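Long-range contact in MAU2 chromatid cohesion factor homolog (Saccharomyces cerevisiae, PDB 4XDN), which forms a complex with SCC2 that is required for cohesin to associate with chromosomes, and so takes part in sister chromatid cohesion: residues Q168-Q180 / V298-E310. Residues are numbered along the deposited sequence; the frame is centred on the assembly and turned at random.
Sequences QDELYQNWASVFQ and VIKIMPRIALKVE
Ile305 lays its CD1 methyl over one face of the Trp175 indole, where a beta-hairpin packs against the first turns of helix 170-189 in this largely helical protein. The hairpin pairs strand 297-302 with strand 305-310 through a type II turn from Met302 to Ile305. Ile301 and Met302 both face Ile305, a classic beta bulge, and all three side chains leave the backbone toward the helix. The methyl sits almost straight above the five-membered ring, a CH-pi contact: Ile305 CD1 lies 3.4 Å from its centroid, 12° off the ring normal. The same methyl meets Leu171 CD1 at 3.6 Å.

Met302 crosses the Asn174 amide at about a right angle, and a bend at chi3 (83°) turns CE onto Leu171 CD1. Asn174 ND2 lies 3.1 Å from Met302 SD. Its hydrogen bond, however, runs back to the helix: Asn174 ND2 to Glu170 O is 2.6 Å and nearly straight (170°). This bond holds the amide beside the sulfur. Glu170 O also accepts from Asn174 N, on the opposite face of its plane. Further along, Val178 CG2 packs tightly on Ile301 CD1 at 3.5 Å.

Beyond the contact, Lys308 to Glu310 pair with a strand of another protein chain, which extends the sheet. Arg304 forms a salt bridge with Glu127. At the indole edge, one water accepts from Trp175 NE1 at 2.9 Å and donates to Arg304 O at 2.8 Å.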
ATOM      1  N   GLN A 168     -32.793 -11.800 -18.540  1.00 53.20           N
ATOM      2  CA  GLN A 168     -33.613 -11.051 -17.592  1.00 60.62           C
ATOM      3  C   GLN A 168     -33.661 -11.722 -16.220  1.00 61.78           C
ATOM      4  O   GLN A 168     -34.203 -11.159 -15.268  1.00 66.05           O
ATOM      5  CB  GLN A 168     -35.036 -10.873 -18.134  1.00 68.69           C
ATOM      6  CG  GLN A 168     -35.932 -12.107 -18.032  1.00 75.14           C
ATOM      7  CD  GLN A 168     -37.381 -11.798 -18.370  1.00 81.09           C
ATOM      8  OE1 GLN A 168     -37.686 -11.289 -19.449  1.00 83.49           O
ATOM      9  NE2 GLN A 168     -38.279 -12.094 -17.436  1.00 82.70           N
ATOM     10  N   ASP A 169     -33.097 -12.921 -16.121  1.00 56.60           N
ATOM     11  CA  ASP A 169     -33.173 -13.694 -14.887  1.00 51.75           C
ATOM     12  C   ASP A 169     -32.273 -13.117 -13.801  1.00 46.47           C
ATOM     13  O   ASP A 169     -31.114 -12.782 -14.044  1.00 41.18           O
ATOM     14  CB  ASP A 169     -32.802 -15.151 -15.147  1.00 53.16           C
ATOM     15  CG  ASP A 169     -33.098 -16.041 -13.959  1.00 54.48           C
ATOM     16  OD1 ASP A 169     -34.244 -16.526 -13.852  1.00 56.07           O
ATOM     17  OD2 ASP A 169     -32.190 -16.246 -13.128  1.00 52.20           O
ATOM     18  N   GLU A 170     -32.824 -13.025 -12.595  1.00 46.84           N
ATOM     19  CA  GLU A 170     -32.155 -12.385 -11.470  1.00 46.69           C
ATOM     20  C   GLU A 170     -30.843 -13.071 -11.102  1.00 42.50           C
ATOM     21  O   GLU A 170     -29.897 -12.419 -10.663  1.00 41.45           O
ATOM     22  CB  GLU A 170     -33.090 -12.368 -10.263  1.00 51.69           C
ATOM     23  CG  GLU A 170     -32.623 -11.495  -9.119  1.00 56.55           C
ATOM     24  CD  GLU A 170     -33.731 -11.223  -8.123  1.00 63.10           C
ATOM     25  OE1 GLU A 170     -34.568 -12.125  -7.906  1.00 66.23           O
ATOM     26  OE2 GLU A 170     -33.777 -10.103  -7.570  1.00 64.43           O
ATOM     27  N   LEU A 171     -30.790 -14.385 -11.284  1.00 41.94           N
ATOM     28  CA  LEU A 171     -29.583 -15.143 -10.983  1.00 41.36           C
ATOM     29  C   LEU A 171     -28.429 -14.697 -11.878  1.00 36.77           C
ATOM     30  O   LEU A 171     -27.334 -14.409 -11.396  1.00 31.36           O
ATOM     31  CB  LEU A 171     -29.833 -16.642 -11.155  1.00 44.57           C
ATOM     32  CG  LEU A 171     -28.721 -17.575 -10.669  1.00 46.11           C
ATOM     33  CD1 LEU A 171     -28.570 -17.501  -9.157  1.00 46.75           C
ATOM     34  CD2 LEU A 171     -28.997 -19.004 -11.111  1.00 47.97           C
ATOM     35  N   TYR A 172     -28.690 -14.635 -13.180  1.00 36.71           N
ATOM     36  CA  TYR A 172     -27.674 -14.252 -14.154  1.00 36.77           C
ATOM     37  C   TYR A 172     -27.306 -12.777 -14.045  1.00 36.77           C
ATOM     38  O   TYR A 172     -26.184 -12.388 -14.370  1.00 34.87           O
ATOM     39  CB  TYR A 172     -28.155 -14.568 -15.572  1.00 40.44           C
ATOM     40  CG  TYR A 172     -28.001 -16.024 -15.945  1.00 42.52           C
ATOM     41  CD1 TYR A 172     -26.780 -16.519 -16.382  1.00 41.84           C
ATOM     42  CD2 TYR A 172     -29.070 -16.904 -15.855  1.00 44.46           C
ATOM     43  CE1 TYR A 172     -26.628 -17.849 -16.720  1.00 42.73           C
ATOM     44  CE2 TYR A 172     -28.925 -18.236 -16.194  1.00 44.29           C
ATOM     45  CZ  TYR A 172     -27.702 -18.702 -16.625  1.00 44.87           C
ATOM     46  OH  TYR A 172     -27.544 -20.025 -16.965  1.00 48.92           O
ATOM     47  N   GLN A 173     -28.256 -11.962 -13.594  1.00 37.03           N
ATOM     48  CA  GLN A 173     -28.011 -10.542 -13.373  1.00 37.75           C
ATOM     49  C   GLN A 173     -27.015 -10.340 -12.237  1.00 35.99           C
ATOM     50  O   GLN A 173     -26.102  -9.520 -12.340  1.00 33.38           O
ATOM     51  CB  GLN A 173     -29.318  -9.812 -13.064  1.00 42.22           C
ATOM     52  CG  GLN A 173     -30.228  -9.633 -14.270  1.00 48.10           C
ATOM     53  CD  GLN A 173     -29.648  -8.686 -15.304  1.00 51.27           C
ATOM     54  OE1 GLN A 173     -28.947  -7.731 -14.968  1.00 48.16           O
ATOM     55  NE2 GLN A 173     -29.935  -8.951 -16.575  1.00 54.60           N
ATOM     56  N   ASN A 174     -27.196 -11.088 -11.154  1.00 36.41           N
ATOM     57  CA  ASN A 174     -26.277 -11.029 -10.024  1.00 35.20           C
ATOM     58  C   ASN A 174     -24.918 -11.613 -10.377  1.00 31.95           C
ATOM     59  O   ASN A 174     -23.885 -11.053 -10.022  1.00 29.47           O
ATOM     60  CB  ASN A 174     -26.858 -11.764  -8.816  1.00 36.73           C
ATOM     61  CG  ASN A 174     -27.910 -10.952  -8.094  1.00 41.37           C
ATOM     62  OD1 ASN A 174     -27.615 -10.256  -7.126  1.00 42.00           O
ATOM     63  ND2 ASN A 174     -29.148 -11.035  -8.564  1.00 44.86           N
ATOM     64  N   TRP A 175     -24.919 -12.739 -11.075  1.00 31.99           N
ATOM     65  CA  TRP A 175     -23.670 -13.330 -11.527  1.00 30.64           C
ATOM     66  C   TRP A 175     -22.919 -12.370 -12.449  1.00 29.83           C
ATOM     67  O   TRP A 175     -21.693 -12.299 -12.416  1.00 30.03           O
ATOM     68  CB  TRP A 175     -23.917 -14.648 -12.256  1.00 32.66           C
ATOM     69  CG  TRP A 175     -23.993 -15.858 -11.378  1.00 35.40           C
ATOM     70  CD1 TRP A 175     -25.042 -16.722 -11.259  1.00 35.55           C
ATOM     71  CD2 TRP A 175     -22.969 -16.347 -10.506  1.00 36.26           C
ATOM     72  NE1 TRP A 175     -24.734 -17.718 -10.363  1.00 35.81           N
ATOM     73  CE2 TRP A 175     -23.468 -17.509  -9.884  1.00 36.59           C
ATOM     74  CE3 TRP A 175     -21.679 -15.912 -10.185  1.00 37.84           C
ATOM     75  CZ2 TRP A 175     -22.723 -18.242  -8.962  1.00 34.87           C
ATOM     76  CZ3 TRP A 175     -20.941 -16.639  -9.268  1.00 36.79           C
ATOM     77  CH2 TRP A 175     -21.466 -17.793  -8.669  1.00 35.85           C
ATOM     78  N   ALA A 176     -23.659 -11.637 -13.275  1.00 28.29           N
ATOM     79  CA  ALA A 176     -23.054 -10.665 -14.180  1.00 30.54           C
ATOM     80  C   ALA A 176     -22.338  -9.579 -13.387  1.00 30.05           C
ATOM     81  O   ALA A 176     -21.315  -9.053 -13.816  1.00 28.74           O
ATOM     82  CB  ALA A 176     -24.106 -10.053 -15.092  1.00 34.03           C
ATOM     83  N   SER A 177     -22.885  -9.256 -12.221  1.00 31.23           N
ATOM     84  CA  SER A 177     -22.287  -8.268 -11.334  1.00 32.82           C
ATOM     85  C   SER A 177     -20.965  -8.774 -10.755  1.00 32.56           C
ATOM     86  O   SER A 177     -19.995  -8.022 -10.645  1.00 29.27           O
ATOM     87  CB  SER A 177     -23.262  -7.924 -10.207  1.00 33.27           C
ATOM     88  OG  SER A 177     -22.747  -6.921  -9.352  1.00 34.99           O
ATOM     89  N   VAL A 178     -20.935 -10.051 -10.388  1.00 31.57           N
ATOM     90  CA  VAL A 178     -19.719 -10.673  -9.882  1.00 29.07           C
ATOM     91  C   VAL A 178     -18.614 -10.605 -10.932  1.00 28.52           C
ATOM     92  O   VAL A 178     -17.467 -10.303 -10.613  1.00 27.12           O
ATOM     93  CB  VAL A 178     -19.972 -12.147  -9.472  1.00 29.34           C
ATOM     94  CG1 VAL A 178     -18.668 -12.887  -9.156  1.00 28.85           C
ATOM     95  CG2 VAL A 178     -20.906 -12.206  -8.273  1.00 28.16           C
ATOM     96  N   PHE A 179     -18.957 -10.870 -12.186  1.00 28.60           N
ATOM     97  CA  PHE A 179     -17.944 -10.914 -13.232  1.00 28.77           C
ATOM     98  C   PHE A 179     -17.593  -9.525 -13.756  1.00 26.56           C
ATOM     99  O   PHE A 179     -16.527  -9.332 -14.339  1.00 26.21           O
ATOM    100  CB  PHE A 179     -18.405 -11.830 -14.364  1.00 28.88           C
ATOM    101  CG  PHE A 179     -18.259 -13.285 -14.032  1.00 32.30           C
ATOM    102  CD1 PHE A 179     -17.018 -13.896 -14.095  1.00 31.89           C
ATOM    103  CD2 PHE A 179     -19.348 -14.032 -13.622  1.00 33.53           C
ATOM    104  CE1 PHE A 179     -16.868 -15.230 -13.775  1.00 32.09           C
ATOM    105  CE2 PHE A 179     -19.203 -15.369 -13.302  1.00 35.69           C
ATOM    106  CZ  PHE A 179     -17.961 -15.967 -13.377  1.00 34.27           C
ATOM    107  N   GLN A 180     -18.471  -8.555 -13.532  1.00 27.61           N
ATOM    108  CA  GLN A 180     -18.106  -7.165 -13.756  1.00 30.65           C
ATOM    109  C   GLN A 180     -16.981  -6.809 -12.793  1.00 28.24           C
ATOM    110  O   GLN A 180     -16.016  -6.147 -13.167  1.00 29.05           O
ATOM    111  CB  GLN A 180     -19.301  -6.235 -13.557  1.00 37.25           C
ATOM    112  CG  GLN A 180     -20.200  -6.108 -14.775  1.00 44.16           C
ATOM    113  CD  GLN A 180     -21.300  -5.083 -14.577  1.00 50.05           C
ATOM    114  OE1 GLN A 180     -22.373  -5.399 -14.061  1.00 53.05           O
ATOM    115  NE2 GLN A 180     -21.037  -3.846 -14.984  1.00 52.38           N
ATOM    116  N   VAL A 298     -18.179 -14.011   4.426  1.00 38.07           N
ATOM    117  CA  VAL A 298     -19.015 -14.547   3.354  1.00 37.57           C
ATOM    118  C   VAL A 298     -20.097 -13.546   2.958  1.00 35.72           C
ATOM    119  O   VAL A 298     -20.977 -13.219   3.754  1.00 38.58           O
ATOM    120  CB  VAL A 298     -19.673 -15.878   3.764  1.00 39.92           C
ATOM    121  CG1 VAL A 298     -20.553 -16.418   2.640  1.00 42.40           C
ATOM    122  CG2 VAL A 298     -18.608 -16.896   4.129  1.00 39.68           C
ATOM    123  N   ILE A 299     -20.015 -13.061   1.723  1.00 30.79           N
ATOM    124  CA  ILE A 299     -21.026 -12.166   1.174  1.00 30.83           C
ATOM    125  C   ILE A 299     -22.052 -12.965   0.382  1.00 33.69           C
ATOM    126  O   ILE A 299     -21.773 -13.422  -0.725  1.00 35.52           O
ATOM    127  CB  ILE A 299     -20.403 -11.092   0.263  1.00 30.15           C
ATOM    128  CG1 ILE A 299     -19.432 -10.220   1.064  1.00 27.53           C
ATOM    129  CG2 ILE A 299     -21.495 -10.226  -0.370  1.00 31.26           C
ATOM    130  CD1 ILE A 299     -18.618  -9.263   0.223  1.00 27.46           C
ATOM    131  N   LYS A 300     -23.239 -13.127   0.954  1.00 34.01           N
ATOM    132  CA  LYS A 300     -24.323 -13.823   0.274  1.00 36.91           C
ATOM    133  C   LYS A 300     -25.052 -12.865  -0.664  1.00 38.16           C
ATOM    134  O   LYS A 300     -26.033 -12.225  -0.284  1.00 40.75           O
ATOM    135  CB  LYS A 300     -25.289 -14.433   1.292  1.00 38.91           C
ATOM    136  CG  LYS A 300     -24.631 -15.460   2.201  1.00 44.31           C
ATOM    137  CD  LYS A 300     -25.573 -15.961   3.287  1.00 49.27           C
ATOM    138  CE  LYS A 300     -24.847 -16.880   4.260  1.00 53.08           C
ATOM    139  NZ  LYS A 300     -25.755 -17.442   5.301  1.00 57.39           N
ATOM    140  N   ILE A 301     -24.546 -12.763  -1.888  1.00 37.36           N
ATOM    141  CA  ILE A 301     -25.138 -11.909  -2.911  1.00 36.87           C
ATOM    142  C   ILE A 301     -26.551 -12.377  -3.234  1.00 39.90           C
ATOM    143  O   ILE A 301     -27.491 -11.582  -3.285  1.00 42.39           O
ATOM    144  CB  ILE A 301     -24.279 -11.907  -4.195  1.00 37.83           C
ATOM    145  CG1 ILE A 301     -22.947 -11.201  -3.930  1.00 36.87           C
ATOM    146  CG2 ILE A 301     -25.013 -11.227  -5.351  1.00 40.72           C
ATOM    147  CD1 ILE A 301     -21.929 -11.350  -5.045  1.00 37.97           C
ATOM    148  N   MET A 302     -26.683 -13.678  -3.450  1.00 40.76           N
ATOM    149  CA  MET A 302     -27.970 -14.292  -3.742  1.00 44.96           C
ATOM    150  C   MET A 302     -27.992 -15.682  -3.139  1.00 46.24           C
ATOM    151  O   MET A 302     -26.943 -16.219  -2.782  1.00 47.99           O
ATOM    152  CB  MET A 302     -28.209 -14.377  -5.250  1.00 47.76           C
ATOM    153  CG  MET A 302     -29.328 -13.502  -5.764  1.00 50.82           C
ATOM    154  SD  MET A 302     -29.766 -13.904  -7.467  1.00 49.83           S
ATOM    155  CE  MET A 302     -30.870 -15.292  -7.219  1.00 38.23           C
ATOM    156  N   PRO A 303     -29.188 -16.269  -3.011  1.00 47.64           N
ATOM    157  CA  PRO A 303     -29.223 -17.708  -2.753  1.00 49.73           C
ATOM    158  C   PRO A 303     -28.462 -18.445  -3.849  1.00 50.67           C
ATOM    159  O   PRO A 303     -28.782 -18.291  -5.029  1.00 53.21           O
ATOM    160  CB  PRO A 303     -30.718 -18.035  -2.775  1.00 51.51           C
ATOM    161  CG  PRO A 303     -31.383 -16.756  -2.392  1.00 50.40           C
ATOM    162  CD  PRO A 303     -30.530 -15.665  -2.972  1.00 48.53           C
ATOM    163  N   ARG A 304     -27.448 -19.206  -3.448  1.00 48.55           N
ATOM    164  CA  ARG A 304     -26.569 -19.935  -4.362  1.00 47.79           C
ATOM    165  C   ARG A 304     -25.618 -18.997  -5.102  1.00 42.84           C
ATOM    166  O   ARG A 304     -25.116 -19.332  -6.174  1.00 42.33           O
ATOM    167  CB  ARG A 304     -27.372 -20.764  -5.372  1.00 53.18           C
ATOM    168  CG  ARG A 304     -28.577 -21.518  -4.799  1.00 59.39           C
ATOM    169  CD  ARG A 304     -28.318 -22.118  -3.418  1.00 64.02           C
ATOM    170  NE  ARG A 304     -26.989 -22.713  -3.286  1.00 68.56           N
ATOM    171  CZ  ARG A 304     -26.681 -23.968  -3.601  1.00 73.57           C
ATOM    172  NH1 ARG A 304     -27.602 -24.793  -4.082  1.00 77.11           N
ATOM    173  NH2 ARG A 304     -25.436 -24.396  -3.434  1.00 73.93           N
ATOM    174  N   ILE A 305     -25.376 -17.825  -4.522  1.00 40.56           N
ATOM    175  CA  ILE A 305     -24.281 -16.960  -4.948  1.00 38.57           C
ATOM    176  C   ILE A 305     -23.629 -16.349  -3.712  1.00 41.32           C
ATOM    177  O   ILE A 305     -24.051 -15.296  -3.232  1.00 44.62           O
ATOM    178  CB  ILE A 305     -24.743 -15.839  -5.899  1.00 36.62           C
ATOM    179  CG1 ILE A 305     -25.443 -16.441  -7.122  1.00 38.92           C
ATOM    180  CG2 ILE A 305     -23.546 -14.980  -6.324  1.00 33.57           C
ATOM    181  CD1 ILE A 305     -25.848 -15.432  -8.176  1.00 39.76           C
ATOM    182  N   ALA A 306     -22.602 -17.027  -3.205  1.00 40.57           N
ATOM    183  CA  ALA A 306     -21.892 -16.590  -2.009  1.00 39.18           C
ATOM    184  C   ALA A 306     -20.411 -16.385  -2.303  1.00 40.31           C
ATOM    185  O   ALA A 306     -19.736 -17.283  -2.804  1.00 41.39           O
ATOM    186  CB  ALA A 306     -22.073 -17.604  -0.889  1.00 38.40           C
ATOM    187  N   LEU A 307     -19.917 -15.192  -1.988  1.00 38.47           N
ATOM    188  CA  LEU A 307     -18.508 -14.864  -2.154  1.00 41.11           C
ATOM    189  C   LEU A 307     -17.805 -14.810  -0.804  1.00 37.17           C
ATOM    190  O   LEU A 307     -18.248 -14.107   0.104  1.00 35.99           O
ATOM    191  CB  LEU A 307     -18.347 -13.523  -2.875  1.00 46.42           C
ATOM    192  CG  LEU A 307     -18.225 -13.557  -4.399  1.00 53.06           C
ATOM    193  CD1 LEU A 307     -18.279 -12.147  -4.965  1.00 52.93           C
ATOM    194  CD2 LEU A 307     -16.932 -14.229  -4.810  1.00 57.30           C
ATOM    195  N   LYS A 308     -16.711 -15.556  -0.678  1.00 34.90           N
ATOM    196  CA  LYS A 308     -15.897 -15.527   0.532  1.00 35.56           C
ATOM    197  C   LYS A 308     -14.759 -14.519   0.381  1.00 33.57           C
ATOM    198  O   LYS A 308     -14.017 -14.554  -0.599  1.00 32.38           O
ATOM    199  CB  LYS A 308     -15.340 -16.916   0.841  1.00 36.25           C
ATOM    200  CG  LYS A 308     -14.442 -16.962   2.070  1.00 39.26           C
ATOM    201  CD  LYS A 308     -14.153 -18.396   2.487  1.00 43.55           C
ATOM    202  CE  LYS A 308     -13.129 -18.465   3.602  1.00 46.92           C
ATOM    203  NZ  LYS A 308     -12.800 -19.873   3.958  1.00 49.63           N
ATOM    204  N   VAL A 309     -14.637 -13.621   1.354  1.00 32.79           N
ATOM    205  CA  VAL A 309     -13.601 -12.593   1.347  1.00 33.53           C
ATOM    206  C   VAL A 309     -12.637 -12.802   2.511  1.00 33.12           C
ATOM    207  O   VAL A 309     -13.058 -12.931   3.663  1.00 31.99           O
ATOM    208  CB  VAL A 309     -14.209 -11.179   1.433  1.00 32.43           C
ATOM    209  CG1 VAL A 309     -13.112 -10.117   1.391  1.00 32.22           C
ATOM    210  CG2 VAL A 309     -15.203 -10.961   0.301  1.00 30.86           C
ATOM    211  N   GLU A 310     -11.345 -12.833   2.196  1.00 34.77           N
ATOM    212  CA  GLU A 310     -10.298 -13.001   3.200  1.00 36.84           C
ATOM    213  C   GLU A 310      -9.344 -11.808   3.197  1.00 35.91           C
ATOM    214  O   GLU A 310      -8.750 -11.474   2.172  1.00 35.30           O
ATOM    215  CB  GLU A 310      -9.523 -14.297   2.954  1.00 39.52           C
ATOM    216  CG  GLU A 310     -10.279 -15.552   3.350  1.00 44.05           C
ATOM    217  CD  GLU A 310      -9.567 -16.823   2.925  1.00 48.68           C
ATOM    218  OE1 GLU A 310      -9.640 -17.175   1.728  1.00 47.88           O
ATOM    219  OE2 GLU A 310      -8.936 -17.471   3.787  1.00 51.93           O
TER
HETATM  220  O   HOH W   1     -25.901 -19.898  -8.843  1.00 29.47           O